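PDB 3G98: alanyl-tRNA synthetase from Aquifex aeolicus, which ligates alanine to its cognate tRNA using ATP, its C-Ala domain, the fragment here, bringing the editing and aminoacylation functions together on one tRNA. Local coordinates for residues T10-F16 and K37-A43; P21-R25 and I50-I54; A28-R32 and A85-Q89. All coordinates share one frame; numbering follows the deposited sequence. Where two conformers were deposited one is given.

How the interactions relate
All three contacts belong to one alpha-and-beta domain and involve one mixed sheet with helix 21-31 lying on it. Interaction 1 pairs strands 9-17 and 38-46, which that helix connects; interactions 2 and 3 seat its beginning and its end on strand 49-56 and on residues at the start of strand 87-92. Their centres lie about 9 to 11 Å apart. Interactions 1 and 2 meet where Val53 N is 2.9 Å from Ile42 O, a probable hydrogen bond. Interactions 1 and 3 meet where Val40 CG2 packs 3.8 Å from Leu31 CB. Interactions 2 and 3 share a probable bond of 2.9 Å between Asn51 OD1 and Gln89 NE2, and Val53 CG1 packs against Ala28 CB.

Interaction 1: T10-F16 and K37-A43; sequences TLHYGVF and KDVVFIA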
loop_
_atom_site.group_PDB
_atom_site.type_symbol
_atom_site.label_atom_id
_atom_site.label_comp_id
_atom_site.label_asym_id
_atom_site.label_seq_id
_atom_site.Cartn_x
_atom_site.Cartn_y
_atom_site.Cartn_z
ATOM N N THR A 10 7.631 -4.140 9.199
ATOM C CA THR A 10 7.772 -5.184 8.181
ATOM C C THR A 10 6.875 -4.843 6.989
ATOM O O THR A 10 5.642 -4.805 7.108
ATOM C CB THR A 10 7.411 -6.593 8.716
ATOM O OG1 THR A 10 8.299 -6.955 9.781
ATOM C CG2 THR A 10 7.521 -7.639 7.610
ATOM N N LEU A 11 7.500 -4.581 5.847
ATOM C CA LEU A 11 6.769 -4.205 4.640
ATOM C C LEU A 11 6.476 -5.410 3.754
ATOM O O LEU A 11 7.381 -6.162 3.400
ATOM C CB LEU A 11 7.538 -3.145 3.844
ATOM C CG LEU A 11 6.895 -2.717 2.519
ATOM C CD1 LEU A 11 5.548 -2.054 2.754
ATOM C CD2 LEU A 11 7.825 -1.781 1.742
ATOM N N HIS A 12 5.199 -5.596 3.428
ATOM C CA HIS A 12 4.765 -6.610 2.470
ATOM C C HIS A 12 4.225 -5.894 1.237
ATOM O O HIS A 12 3.320 -5.049 1.332
ATOM C CB HIS A 12 3.670 -7.503 3.070
ATOM C CG HIS A 12 4.046 -8.120 4.379
ATOM N ND1 HIS A 12 4.750 -9.303 4.469
ATOM C CD2 HIS A 12 3.828 -7.713 5.653
ATOM C CE1 HIS A 12 4.950 -9.597 5.743
ATOM N NE2 HIS A 12 4.400 -8.649 6.481
ATOM N N TYR A 13 4.767 -6.212 0.072
ATOM C CA TYR A 13 4.354 -5.489 -1.118
ATOM C C TYR A 13 4.385 -6.312 -2.379
ATOM O O TYR A 13 5.152 -7.271 -2.507
ATOM C CB TYR A 13 5.177 -4.204 -1.293
ATOM C CG TYR A 13 6.619 -4.458 -1.674
ATOM C CD1 TYR A 13 7.000 -4.521 -3.008
ATOM C CD2 TYR A 13 7.596 -4.650 -0.698
ATOM C CE1 TYR A 13 8.324 -4.765 -3.369
ATOM C CE2 TYR A 13 8.922 -4.893 -1.045
ATOM C CZ TYR A 13 9.276 -4.947 -2.382
ATOM O OH TYR A 13 10.584 -5.188 -2.738
ATOM N N GLY A 14 3.546 -5.919 -3.326
ATOM C CA GLY A 14 3.523 -6.594 -4.612
ATOM C C GLY A 14 2.419 -6.065 -5.487
ATOM O O GLY A 14 1.452 -5.478 -5.000
ATOM N N VAL A 15 2.556 -6.261 -6.790
ATOM C CA VAL A 15 1.499 -5.861 -7.706
ATOM C C VAL A 15 1.029 -7.097 -8.454
ATOM O O VAL A 15 1.845 -7.910 -8.900
ATOM C CB VAL A 15 1.980 -4.762 -8.698
ATOM C CG1 VAL A 15 3.309 -5.150 -9.324
ATOM C CG2 VAL A 15 0.932 -4.507 -9.758
ATOM N N PHE A 16 -0.288 -7.259 -8.536
ATOM C CA PHE A 16 -0.898 -8.437 -9.119
ATOM C C PHE A 16 -1.584 -8.035 -10.415
ATOM O O PHE A 16 -1.889 -6.870 -10.621
ATOM C CB PHE A 16 -1.946 -9.016 -8.160
ATOM C CG PHE A 16 -1.387 -9.443 -6.828
ATOM C CD1 PHE A 16 -1.321 -8.552 -5.766
ATOM C CD2 PHE A 16 -0.927 -10.735 -6.642
ATOM C CE1 PHE A 16 -0.809 -8.945 -4.537
ATOM C CE2 PHE A 16 -0.408 -11.140 -5.416
ATOM C CZ PHE A 16 -0.348 -10.243 -4.361
ATOM N N LYS A 37 3.384 -4.913 13.592
ATOM C CA LYS A 37 4.261 -3.967 12.911
ATOM C C LYS A 37 4.230 -4.102 11.387
ATOM O O LYS A 37 5.190 -3.738 10.716
ATOM C CB LYS A 37 5.700 -4.124 13.410
ATOM C CG LYS A 37 6.267 -5.527 13.234
ATOM C CD LYS A 37 7.699 -5.616 13.741
ATOM C CE LYS A 37 8.685 -5.078 12.716
ATOM N NZ LYS A 37 10.081 -5.080 13.244
ATOM N N ASP A 38 3.127 -4.613 10.843
ATOM C CA ASP A 38 3.008 -4.833 9.399
ATOM C C ASP A 38 2.534 -3.597 8.638
ATOM O O ASP A 38 1.632 -2.893 9.081
ATOM C CB ASP A 38 2.031 -5.975 9.113
ATOM C CG ASP A 38 2.499 -7.304 9.673
ATOM O OD1 ASP A 38 3.714 -7.593 9.616
ATOM O OD2 ASP A 38 1.643 -8.062 10.169
ATOM N N VAL A 39 3.158 -3.352 7.491
ATOM C CA VAL A 39 2.697 -2.363 6.531
ATOM C C VAL A 39 2.524 -3.119 5.217
ATOM O O VAL A 39 3.442 -3.790 4.752
ATOM C CB VAL A 39 3.720 -1.203 6.332
ATOM C CG1 VAL A 39 3.178 -0.176 5.334
ATOM C CG2 VAL A 39 4.059 -0.522 7.665
ATOM N N VAL A 40 1.342 -3.030 4.626
ATOM C CA VAL A 40 1.051 -3.779 3.404
ATOM C C VAL A 40 0.758 -2.796 2.287
ATOM O O VAL A 40 -0.117 -1.935 2.424
ATOM C CB VAL A 40 -0.172 -4.694 3.600
ATOM C CG1 VAL A 40 -0.478 -5.480 2.329
ATOM C CG2 VAL A 40 0.034 -5.612 4.802
ATOM N N PHE A 41 1.503 -2.901 1.191
ATOM C CA PHE A 41 1.249 -2.056 0.028
ATOM C C PHE A 41 1.093 -2.950 -1.178
ATOM O O PHE A 41 2.072 -3.438 -1.738
ATOM C CB PHE A 41 2.390 -1.042 -0.150
ATOM C CG PHE A 41 2.291 -0.190 -1.395
ATOM C CD1 PHE A 41 1.069 0.327 -1.827
ATOM C CD2 PHE A 41 3.437 0.120 -2.118
ATOM C CE1 PHE A 41 0.998 1.129 -2.972
ATOM C CE2 PHE A 41 3.372 0.924 -3.246
ATOM C CZ PHE A 41 2.145 1.421 -3.677
ATOM N N ILE A 42 -0.149 -3.204 -1.568
ATOM C CA ILE A 42 -0.368 -4.085 -2.706
ATOM C C ILE A 42 -1.199 -3.378 -3.754
ATOM O O ILE A 42 -1.939 -2.436 -3.459
ATOM C CB ILE A 42 -1.004 -5.441 -2.319
ATOM C CG1 ILE A 42 -2.363 -5.235 -1.647
ATOM C CG2 ILE A 42 -0.046 -6.246 -1.435
ATOM C CD1 ILE A 42 -3.083 -6.542 -1.297
ATOM N N ALA A 43 -1.059 -3.835 -4.984
ATOM C CA ALA A 43 -1.700 -3.171 -6.097
ATOM C C ALA A 43 -2.188 -4.214 -7.087
ATOM O O ALA A 43 -1.727 -5.364 -7.079
ATOM C CB ALA A 43 -0.730 -2.223 -6.761
#
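Residues 10-16 and 37-43 belong to the two parallel strands, 9-17 and 38-46, of a beta-alpha-beta crossover, with helix 21-31 in the connection between them. The strand axes run 4.7 Å apart at an angle of 6°, in a register that sets Thr10 beside Asp38 and Val15 beside Ala43. Thr10, His12 and Gly14 each donate and accept a backbone bond, the usual parallel ladder, and Phe16 N closes it on Ala43 O. At its middle, His12 N reaches Val39 O at 2.8 Å; the bond from Gly14 N to Phe41 O is longer, at 3.3 Å.

On one face the His12 ring leans back along the strand, its CG anti to the carbonyl carbon (chi1 -54°), and NE2 makes a weak bond of 3.4 Å to Asp38 OD1. That oxygen lies at the ring edge, in its plane, while the carboxylate is turned 71° to the ring. Asp38 OD2 accepts from Thr35 N, the stronger hold, to which the histidine adds its weak one at OD1. A leucine in place of His12 would probably leave Asp38 OD1 without this donor. Farther along, the Phe16 ring brings its edge to the other strand, CE1 standing 4.2 Å from Ile42 CB. On the other face Leu11 CD1 meets Val39 CG1 at 4.0 Å, and Val15 CG2 rests against Ala43 CB at 4.1 Å.

Strand 2-6 flanks 9-17, and strand 49-56 lies beyond 38-46, both antiparallel. Helix 98-110 packs on the face of Tyr13, Val15 and Phe41, whose ring meets that of Phe98, and helix 21-31 covers Val40 and Ile42 from the other side.

Interaction 2: P21-R25 and I50-I54; sequences PEELR and INFVI
The contact of Leu24 with Asn51 and Val53 is helix-on-sheet packing, in which the first turns of helix 21-31 lie over strand 49-56 of a mixed sheet in an alpha-and-beta domain. Helix and strand run in roughly the same direction, with an angle of 23° between them and axes 8.4 Å apart at closest approach. No hydrogen bond crosses directly; van der Waals contact joins the pair.

Leu24 contributes the largest share from the helix. Its CG stands anti to the backbone N (chi1 -168°), which directs CD2 at the strand, where the methyl fits between two successive inward-facing residues. CD2 lies 3.5 Å from Asn51 O and 4.0 Å from Val53 CG2. The Leu24 and Val53 side chains lie alongside each other, pointing opposite ways. At the next residue of the helix, Arg25, Val53 CG2 also approaches the backbone, 3.9 Å from Arg25 CA.

Phe52 and Ile54 point to the other side of the sheet and pack on helix 66-76. The helix itself spans three adjoining strands: Leu24 also touches Ile42 of strand 38-46, Leu24 and Arg25 meet strand 49-56, and Arg25 reaches Leu87 of strand 87-92.

Asn51 was modelled in two conformations, of which one is described here. Polar groups beside this contact gather on Gln89, whose NE2 donates to Pro21 O and, in this conformer, to Asn51 OD1, while its OE1 accepts from Arg25 NH1, linking helix to sheet through a third residue. Pro21 O takes a further bond from Arg25 N, within the helix, at 3.0 Å. The Asn51 side chain lies nearly perpendicular to the proline, with ND2 3.7 Å from Pro21 CB.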
loop_
_atom_site.group_PDB
_atom_site.type_symbol
_atom_site.label_atom_id
_atom_site.label_comp_id
_atom_site.label_asym_id
_atom_site.label_seq_id
_atom_site.Cartn_x
_atom_site.Cartn_y
_atom_site.Cartn_z
ATOM N N PRO A 21 -10.617 -4.744 -7.012
ATOM C CA PRO A 21 -10.301 -3.782 -5.954
ATOM C C PRO A 21 -10.786 -4.249 -4.585
ATOM O O PRO A 21 -10.063 -4.132 -3.607
ATOM C CB PRO A 21 -11.088 -2.535 -6.365
ATOM C CG PRO A 21 -11.281 -2.666 -7.824
ATOM C CD PRO A 21 -11.366 -4.122 -8.120
ATOM N N GLU A 22 -12.007 -4.770 -4.514
ATOM C CA GLU A 22 -12.552 -5.185 -3.216
ATOM C C GLU A 22 -11.813 -6.414 -2.668
ATOM O O GLU A 22 -11.635 -6.559 -1.449
ATOM C CB GLU A 22 -14.067 -5.399 -3.288
ATOM C CG GLU A 22 -14.867 -4.078 -3.251
ATOM C CD GLU A 22 -14.631 -3.272 -1.970
ATOM O OE1 GLU A 22 -14.683 -3.862 -0.872
ATOM O OE2 GLU A 22 -14.398 -2.045 -2.060
ATOM N N GLU A 23 -11.361 -7.271 -3.579
ATOM C CA GLU A 23 -10.571 -8.449 -3.232
ATOM C C GLU A 23 -9.174 -8.034 -2.758
ATOM O O GLU A 23 -8.636 -8.566 -1.782
ATOM C CB GLU A 23 -10.462 -9.381 -4.445
ATOM C CG GLU A 23 -11.769 -10.092 -4.800
ATOM C CD GLU A 23 -11.679 -10.899 -6.091
ATOM O OE1 GLU A 23 -10.660 -10.793 -6.816
ATOM O OE2 GLU A 23 -12.642 -11.638 -6.382
ATOM N N LEU A 24 -8.595 -7.070 -3.463
ATOM C CA LEU A 24 -7.304 -6.528 -3.091
ATOM C C LEU A 24 -7.350 -5.945 -1.682
ATOM O O LEU A 24 -6.463 -6.192 -0.862
ATOM C CB LEU A 24 -6.903 -5.453 -4.099
ATOM C CG LEU A 24 -5.477 -4.938 -4.070
ATOM C CD1 LEU A 24 -4.542 -6.005 -4.586
ATOM C CD2 LEU A 24 -5.394 -3.665 -4.918
ATOM N N ARG A 25 -8.397 -5.174 -1.402
ATOM C CA ARG A 25 -8.596 -4.584 -0.084
ATOM C C ARG A 25 -8.708 -5.657 0.992
ATOM O O ARG A 25 -8.126 -5.535 2.073
ATOM C CB ARG A 25 -9.873 -3.738 -0.079
ATOM C CG ARG A 25 -10.089 -2.945 1.190
ATOM C CD ARG A 25 -11.515 -2.411 1.272
ATOM N NE ARG A 25 -11.677 -1.607 2.472
ATOM C CZ ARG A 25 -11.398 -0.309 2.535
ATOM N NH1 ARG A 25 -10.958 0.331 1.457
ATOM N NH2 ARG A 25 -11.562 0.347 3.673
ATOM N N ILE A 50 -4.311 1.126 -12.498
ATOM C CA ILE A 50 -3.828 0.435 -11.315
ATOM C C ILE A 50 -4.625 0.848 -10.063
ATOM O O ILE A 50 -4.877 2.030 -9.817
ATOM C CB ILE A 50 -2.296 0.643 -11.126
ATOM C CG1 ILE A 50 -1.779 -0.104 -9.898
ATOM C CG2 ILE A 50 -1.948 2.142 -11.028
ATOM C CD1 ILE A 50 -0.261 -0.263 -9.907
ATOM N N ASN A 51 -5.048 -0.147 -9.302
ATOM C CA ASN A 51 -5.721 0.084 -8.031
ATOM C C ASN A 51 -4.761 -0.340 -6.933
ATOM O O ASN A 51 -4.042 -1.318 -7.092
ATOM C CB ASN A 51 -7.022 -0.729 -7.968
ATOM C CG ASN A 51 -7.826 -0.459 -6.705
ATOM O OD1 ASN A 51 -7.510 -0.970 -5.634
ATOM N ND2 ASN A 51 -8.886 0.339 -6.835
ATOM N N PHE A 52 -4.743 0.395 -5.826
ATOM C CA PHE A 52 -3.767 0.111 -4.789
ATOM C C PHE A 52 -4.321 0.327 -3.378
ATOM O O PHE A 52 -5.240 1.122 -3.164
ATOM C CB PHE A 52 -2.488 0.934 -5.012
ATOM C CG PHE A 52 -2.739 2.389 -5.244
ATOM C CD1 PHE A 52 -3.033 2.864 -6.523
ATOM C CD2 PHE A 52 -2.714 3.287 -4.183
ATOM C CE1 PHE A 52 -3.278 4.201 -6.749
ATOM C CE2 PHE A 52 -2.969 4.637 -4.396
ATOM C CZ PHE A 52 -3.253 5.097 -5.685
ATOM N N VAL A 53 -3.743 -0.392 -2.425
ATOM C CA VAL A 53 -4.203 -0.366 -1.046
ATOM C C VAL A 53 -3.004 -0.300 -0.105
ATOM O O VAL A 53 -1.968 -0.923 -0.351
ATOM C CB VAL A 53 -4.989 -1.646 -0.703
ATOM C CG1 VAL A 53 -5.309 -1.706 0.802
ATOM C CG2 VAL A 53 -6.271 -1.758 -1.558
ATOM N N ILE A 54 -3.163 0.451 0.971
ATOM C CA ILE A 54 -2.209 0.449 2.075
ATOM C C ILE A 54 -2.971 0.017 3.314
ATOM O O ILE A 54 -3.987 0.621 3.666
ATOM C CB ILE A 54 -1.606 1.850 2.324
ATOM C CG1 ILE A 54 -0.835 2.347 1.101
ATOM C CG2 ILE A 54 -0.684 1.822 3.556
ATOM C CD1 ILE A 54 0.588 1.888 1.054
#

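Interaction 3: A28-R32 and A85-Q89; sequences ADMLR and ADLAQ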
loop_
_atom_site.group_PDB
_atom_site.type_symbol
_atom_site.label_atom_id
_atom_site.label_comp_id
_atom_site.label_asym_id
_atom_site.label_seq_id
_atom_site.Cartn_x
_atom_site.Cartn_y
_atom_site.Cartn_z
ATOM N N ALA A 28 -5.264 -7.155 1.681
ATOM C CA ALA A 28 -4.428 -6.254 2.460
ATOM C C ALA A 28 -4.864 -6.267 3.915
ATOM O O ALA A 28 -4.034 -6.288 4.821
ATOM C CB ALA A 28 -4.495 -4.851 1.900
ATOM N N ASP A 29 -6.178 -6.263 4.130
ATOM C CA ASP A 29 -6.736 -6.293 5.474
ATOM C C ASP A 29 -6.242 -7.530 6.228
ATOM O O ASP A 29 -5.781 -7.429 7.366
ATOM C CB ASP A 29 -8.269 -6.234 5.379
ATOM C CG ASP A 29 -8.958 -6.322 6.726
ATOM O OD1 ASP A 29 -8.457 -5.763 7.723
ATOM O OD2 ASP A 29 -10.032 -6.946 6.775
ATOM N N MET A 30 -6.315 -8.690 5.586
ATOM C CA MET A 30 -5.873 -9.936 6.218
ATOM C C MET A 30 -4.381 -9.927 6.538
ATOM O O MET A 30 -3.968 -10.333 7.624
ATOM C CB MET A 30 -6.185 -11.130 5.322
ATOM C CG MET A 30 -7.655 -11.474 5.262
ATOM S SD MET A 30 -7.888 -13.065 4.472
ATOM C CE MET A 30 -7.130 -12.736 2.883
ATOM N N LEU A 31 -3.577 -9.469 5.585
ATOM C CA LEU A 31 -2.128 -9.446 5.755
ATOM C C LEU A 31 -1.610 -8.541 6.879
ATOM O O LEU A 31 -0.534 -8.805 7.418
ATOM C CB LEU A 31 -1.434 -9.080 4.442
ATOM C CG LEU A 31 -1.517 -10.109 3.319
ATOM C CD1 LEU A 31 -0.965 -9.501 2.026
ATOM C CD2 LEU A 31 -0.755 -11.364 3.706
ATOM N N ARG A 32 -2.332 -7.470 7.222
ATOM C CA ARG A 32 -1.837 -6.567 8.278
ATOM C C ARG A 32 -2.240 -7.027 9.674
ATOM O O ARG A 32 -1.852 -6.429 10.671
ATOM C CB ARG A 32 -2.232 -5.101 8.044
ATOM C CG ARG A 32 -3.703 -4.845 7.798
ATOM C CD ARG A 32 -4.536 -4.986 9.058
ATOM N NE ARG A 32 -5.932 -4.614 8.815
ATOM C CZ ARG A 32 -6.459 -3.438 9.143
ATOM N NH1 ARG A 32 -5.717 -2.522 9.747
ATOM N NH2 ARG A 32 -7.737 -3.187 8.891
ATOM N N ALA A 85 -6.756 5.651 8.996
ATOM C CA ALA A 85 -5.343 5.561 9.347
ATOM C C ALA A 85 -4.778 4.142 9.217
ATOM O O ALA A 85 -3.576 3.971 9.021
ATOM C CB ALA A 85 -5.100 6.116 10.760
ATOM N N ASP A 86 -5.634 3.128 9.332
ATOM C CA ASP A 86 -5.137 1.751 9.307
ATOM C C ASP A 86 -5.336 1.049 7.967
ATOM O O ASP A 86 -4.701 0.025 7.710
ATOM C CB ASP A 86 -5.737 0.916 10.442
ATOM C CG ASP A 86 -7.232 0.711 10.288
ATOM O OD1 ASP A 86 -7.965 1.716 10.148
ATOM O OD2 ASP A 86 -7.674 -0.460 10.306
ATOM N N LEU A 87 -6.199 1.614 7.122
ATOM C CA LEU A 87 -6.517 1.027 5.819
ATOM C C LEU A 87 -7.063 2.073 4.837
ATOM O O LEU A 87 -8.105 2.707 5.071
ATOM C CB LEU A 87 -7.512 -0.124 5.978
ATOM C CG LEU A 87 -7.779 -1.029 4.768
ATOM C CD1 LEU A 87 -6.524 -1.808 4.374
ATOM C CD2 LEU A 87 -8.940 -1.982 5.038
ATOM N N ALA A 88 -6.361 2.230 3.724
ATOM C CA ALA A 88 -6.737 3.225 2.710
ATOM C C ALA A 88 -6.529 2.654 1.304
ATOM O O ALA A 88 -5.778 1.701 1.127
ATOM C CB ALA A 88 -5.920 4.495 2.901
ATOM N N GLN A 89 -7.193 3.238 0.307
ATOM C CA GLN A 89 -7.206 2.666 -1.038
ATOM C C GLN A 89 -7.357 3.763 -2.085
ATOM O O GLN A 89 -7.902 4.833 -1.799
ATOM C CB GLN A 89 -8.352 1.641 -1.145
ATOM C CG GLN A 89 -8.568 0.995 -2.514
ATOM C CD GLN A 89 -9.435 -0.265 -2.424
ATOM O OE1 GLN A 89 -10.277 -0.388 -1.531
ATOM N NE2 GLN A 89 -9.217 -1.208 -3.338
#
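Arg32 grips Asp86 end-on in a salt-bridge network that ties the C-terminal part of helix 21-31 to the residues leading into strand 87-92. NH1 and NH2 both donate to one oxygen, Asp86 OD2, NH1 at 2.9 Å and NH2 at 3.1 Å. They approach on its anti side, tilted out of the carboxylate plane, NH2 by 30°, and the oxygen lies close to the guanidinium plane, which is 27° from that of the carboxylate.

The same group is held side-on by Asp29, whose OD1 accepts from NE and NH2. A bend at chi2 (73°) turns the arginine chain back along the helix, bringing NE to that oxygen at 3.0 Å. With two carboxylates sharing it, the guanidinium is fixed in rotation, and its positive charge probably eases the repulsion between Asp29 OD1 and Asp86 OD2, 6.0 Å apart. NH1 also donates to Val56 O, tying the network to the end of strand 49-56.

Next to these charges lies an apolar patch. Leu87 reaches from the strand to the helix with both methyls: CD2 is 4.3 Å from Asp29 CB, and CD1 is 4.4 Å from Ala28 CB.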